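Long-range contact in zinc-finger (Saccharomonospora viridis, PDB 3RMQ), which is of unknown function but binds a zinc ion through one histidine and three cysteines: residues 4-12 with 19-27. The protein carries 1 engineered substitution. Sequence-based numbering, arbitrary orientation.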
loop_
_atom_site.group_PDB
_atom_site.type_symbol
_atom_site.label_atom_id
_atom_site.label_comp_id
_atom_site.label_asym_id
_atom_site.label_seq_id
_atom_site.Cartn_x
_atom_site.Cartn_y
_atom_site.Cartn_z
HETATM N N MSE A 4 19.968 -4.309 4.644
HETATM C CA MSE A 4 18.839 -3.535 4.016
HETATM C C MSE A 4 17.475 -4.082 4.472
HETATM O O MSE A 4 17.303 -5.308 4.668
HETATM C CB MSE A 4 18.945 -3.594 2.501
HETATM C CG MSE A 4 17.932 -2.732 1.787
HETATM SE SE MSE A 4 18.141 -2.760 -0.171
HETATM C CE MSE A 4 17.128 -1.145 -0.600
ATOM N N GLN A 5 16.491 -3.201 4.685
ATOM C CA GLN A 5 15.213 -3.699 5.177
ATOM C C GLN A 5 14.483 -4.368 4.033
ATOM O O GLN A 5 14.659 -3.976 2.882
ATOM C CB GLN A 5 14.364 -2.541 5.748
ATOM C CG GLN A 5 15.050 -1.907 6.988
ATOM C CD GLN A 5 14.192 -0.848 7.660
ATOM O OE1 GLN A 5 13.092 -0.554 7.196
ATOM N NE2 GLN A 5 14.720 -0.235 8.732
ATOM N N ARG A 6 13.606 -5.327 4.347
ATOM C CA ARG A 6 12.923 -6.081 3.296
ATOM C C ARG A 6 11.926 -5.192 2.572
ATOM O O ARG A 6 11.739 -5.335 1.352
ATOM C CB ARG A 6 12.181 -7.264 3.893
ATOM C CG ARG A 6 11.319 -8.044 2.860
ATOM C CD ARG A 6 12.211 -8.759 1.793
ATOM N NE ARG A 6 11.347 -9.418 0.824
ATOM C CZ ARG A 6 10.700 -10.571 1.043
ATOM N NH1 ARG A 6 10.868 -11.263 2.188
ATOM N NH2 ARG A 6 9.914 -11.058 0.094
ATOM N N TYR A 7 11.255 -4.298 3.317
ATOM C CA TYR A 7 10.230 -3.447 2.699
ATOM C C TYR A 7 10.520 -1.983 2.994
ATOM O O TYR A 7 10.815 -1.620 4.132
ATOM C CB TYR A 7 8.848 -3.745 3.295
ATOM C CG TYR A 7 8.412 -5.178 3.062
ATOM C CD1 TYR A 7 8.030 -5.600 1.790
ATOM C CD2 TYR A 7 8.472 -6.118 4.091
ATOM C CE1 TYR A 7 7.638 -6.910 1.565
ATOM C CE2 TYR A 7 8.096 -7.438 3.867
ATOM C CZ TYR A 7 7.699 -7.816 2.598
ATOM O OH TYR A 7 7.325 -9.116 2.332
ATOM N N LEU A 8 10.327 -1.141 1.997
ATOM C CA LEU A 8 10.552 0.313 2.182
ATOM C C LEU A 8 9.409 1.063 1.513
ATOM O O LEU A 8 8.718 0.508 0.637
ATOM C CB LEU A 8 11.876 0.758 1.555
ATOM C CG LEU A 8 13.176 0.272 2.259
ATOM C CD1 LEU A 8 14.345 0.673 1.457
ATOM C CD2 LEU A 8 13.266 0.886 3.723
ATOM N N TRP A 9 9.238 2.323 1.896
ATOM C CA TRP A 9 8.217 3.177 1.317
ATOM C C TRP A 9 8.774 3.943 0.126
ATOM O O TRP A 9 9.978 4.288 0.119
ATOM C CB TRP A 9 7.698 4.180 2.400
ATOM C CG TRP A 9 6.977 3.472 3.507
ATOM C CD1 TRP A 9 7.533 2.881 4.633
ATOM C CD2 TRP A 9 5.554 3.246 3.593
ATOM N NE1 TRP A 9 6.517 2.303 5.396
ATOM C CE2 TRP A 9 5.308 2.539 4.797
ATOM C CE3 TRP A 9 4.459 3.591 2.766
ATOM C CZ2 TRP A 9 3.998 2.135 5.195
ATOM C CZ3 TRP A 9 3.132 3.199 3.180
ATOM C CH2 TRP A 9 2.939 2.486 4.373
ATOM N N GLN A 10 7.904 4.242 -0.846
ATOM C CA GLN A 10 8.278 5.118 -1.953
ATOM C C GLN A 10 7.035 5.798 -2.516
ATOM O O GLN A 10 6.061 5.112 -2.860
ATOM C CB GLN A 10 8.978 4.302 -3.068
ATOM C CG GLN A 10 9.232 5.096 -4.372
ATOM C CD GLN A 10 10.160 6.283 -4.146
ATOM O OE1 GLN A 10 11.250 6.111 -3.598
ATOM N NE2 GLN A 10 9.722 7.497 -4.534
ATOM N N GLN A 11 7.065 7.122 -2.597
ATOM C CA GLN A 11 5.905 7.865 -3.145
ATOM C C GLN A 11 5.936 7.737 -4.666
ATOM O O GLN A 11 7.013 7.881 -5.310
ATOM C CB GLN A 11 5.969 9.339 -2.778
ATOM C CG GLN A 11 4.725 10.131 -3.309
ATOM C CD GLN A 11 4.706 11.531 -2.801
ATOM O OE1 GLN A 11 4.309 11.781 -1.650
ATOM N NE2 GLN A 11 5.183 12.473 -3.621
ATOM N N ALA A 12 4.775 7.461 -5.265
ATOM C CA ALA A 12 4.680 7.421 -6.724
ATOM C C ALA A 12 3.226 7.372 -7.128
ATOM O O ALA A 12 2.401 6.758 -6.452
ATOM C CB ALA A 12 5.420 6.170 -7.278
ATOM N N TYR A 19 7.390 -1.068 -1.300
ATOM C CA TYR A 19 7.922 -2.043 -2.255
ATOM C C TYR A 19 8.826 -3.076 -1.560
ATOM O O TYR A 19 9.362 -2.833 -0.458
ATOM C CB TYR A 19 8.650 -1.343 -3.428
ATOM C CG TYR A 19 9.940 -0.686 -3.072
ATOM C CD1 TYR A 19 9.968 0.565 -2.446
ATOM C CD2 TYR A 19 11.156 -1.305 -3.349
ATOM C CE1 TYR A 19 11.168 1.160 -2.082
ATOM C CE2 TYR A 19 12.363 -0.720 -2.988
ATOM C CZ TYR A 19 12.362 0.517 -2.365
ATOM O OH TYR A 19 13.559 1.100 -2.018
ATOM N N ASP A 20 8.970 -4.223 -2.216
ATOM C CA ASP A 20 9.825 -5.329 -1.743
ATOM C C ASP A 20 11.246 -5.049 -2.280
ATOM O O ASP A 20 11.480 -5.064 -3.520
ATOM C CB ASP A 20 9.268 -6.622 -2.328
ATOM C CG ASP A 20 9.925 -7.866 -1.760
ATOM O OD1 ASP A 20 11.090 -7.754 -1.297
ATOM O OD2 ASP A 20 9.283 -8.957 -1.780
ATOM N N THR A 21 12.192 -4.787 -1.384
ATOM C CA THR A 21 13.526 -4.353 -1.808
ATOM C C THR A 21 14.306 -5.567 -2.323
ATOM O O THR A 21 15.425 -5.393 -2.802
ATOM C CB THR A 21 14.339 -3.760 -0.642
ATOM O OG1 THR A 21 14.623 -4.813 0.299
ATOM C CG2 THR A 21 13.526 -2.624 0.080
ATOM N N ALA A 22 13.744 -6.780 -2.181
ATOM C CA ALA A 22 14.381 -7.981 -2.797
ATOM C C ALA A 22 13.964 -8.098 -4.254
ATOM O O ALA A 22 14.503 -8.946 -4.974
ATOM C CB ALA A 22 13.980 -9.248 -2.084
ATOM N N ARG A 23 12.995 -7.281 -4.677
ATOM C CA ARG A 23 12.463 -7.355 -6.044
ATOM C C ARG A 23 12.764 -6.109 -6.872
ATOM O O ARG A 23 12.952 -6.201 -8.079
ATOM C CB ARG A 23 10.947 -7.571 -6.042
ATOM C CG ARG A 23 10.455 -8.889 -5.459
ATOM C CD ARG A 23 8.927 -8.788 -5.267
ATOM N NE ARG A 23 8.242 -10.000 -4.815
ATOM C CZ ARG A 23 8.109 -11.108 -5.540
ATOM N NH1 ARG A 23 8.686 -11.191 -6.736
ATOM N NH2 ARG A 23 7.429 -12.147 -5.059
ATOM N N HIS A 24 12.806 -4.943 -6.234
ATOM C CA HIS A 24 13.001 -3.700 -6.958
ATOM C C HIS A 24 14.034 -2.788 -6.336
ATOM O O HIS A 24 14.204 -2.773 -5.114
ATOM C CB HIS A 24 11.688 -2.923 -7.062
ATOM C CG HIS A 24 10.590 -3.709 -7.685
ATOM N ND1 HIS A 24 10.467 -3.853 -9.050
ATOM C CD2 HIS A 24 9.585 -4.432 -7.133
ATOM C CE1 HIS A 24 9.414 -4.613 -9.311
ATOM N NE2 HIS A 24 8.866 -4.979 -8.166
ATOM N N ARG A 25 14.681 -2.014 -7.208
ATOM C CA ARG A 25 15.498 -0.861 -6.828
ATOM C C ARG A 25 14.797 0.345 -7.381
ATOM O O ARG A 25 14.537 0.383 -8.576
ATOM C CB ARG A 25 16.838 -0.950 -7.542
ATOM C CG ARG A 25 18.024 -0.933 -6.641
ATOM C CD ARG A 25 19.261 -1.453 -7.361
ATOM N NE ARG A 25 20.045 -2.283 -6.457
ATOM C CZ ARG A 25 21.205 -2.853 -6.766
ATOM N NH1 ARG A 25 21.834 -3.585 -5.858
ATOM N NH2 ARG A 25 21.739 -2.690 -7.973
ATOM N N VAL A 26 14.532 1.358 -6.567
ATOM C CA VAL A 26 13.851 2.552 -7.057
ATOM C C VAL A 26 14.771 3.542 -7.769
ATOM O O VAL A 26 15.894 3.743 -7.324
ATOM C CB VAL A 26 13.223 3.328 -5.860
ATOM C CG1 VAL A 26 12.793 4.711 -6.301
ATOM C CG2 VAL A 26 12.099 2.560 -5.319
ATOM N N GLN A 27 14.273 4.209 -8.821
ATOM C CA GLN A 27 15.072 5.189 -9.565
ATOM C C GLN A 27 14.119 6.070 -10.345
ATOM O O GLN A 27 13.094 5.591 -10.853
ATOM C CB GLN A 27 16.030 4.487 -10.518
ATOM C CG GLN A 27 16.631 5.395 -11.589
ATOM C CD GLN A 27 17.152 4.594 -12.778
ATOM O OE1 GLN A 27 17.992 3.707 -12.613
ATOM N NE2 GLN A 27 16.615 4.869 -13.973
#
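Arg6 grips the Asp20 carboxylate side-on, NE donating to OD1 at 2.7 Å and NH2 to OD2 at 2.9 Å. Both oxygens are met on their syn sides, with the two flat groups turned 41° apart. The bend of the arginine at chi2 (67°) brings the guanidinium back to the aspartate, and Tyr7 OH sits over one of its faces. Asp20 OD1 also accepts from Ala22 N, which makes an Asx turn; that N-H arrives from the opposite face of the carboxylate to Arg6 NE.

Backbone bonds pair Leu8 with Tyr19 in both directions, and Thr21 N reaches Arg6 O at 2.8 Å. The pair belongs to the antiparallel hairpin of strands 7-12 and 15-20, and the Thr21 bond continues it just beyond their ends; strand 15-20 carries the zinc ligand His17, and helix 60-69, with ligand Cys62, packs against Tyr7 and Trp9.

Among the van der Waals contacts, Leu8 lies alongside Tyr19, its CB 3.7 Å from ring atom CE1, while its CG meets Thr21 CG2 at 3.6 Å. Selenomethionine Met4 meets Thr21 tip to tip, its CE 3.8 Å from Thr21 CB. Farther along, Val26 CG2 rests over one face of the Tyr19 ring, toward its rim, and CG1 touches Gln10 OE1 at 3.4 Å.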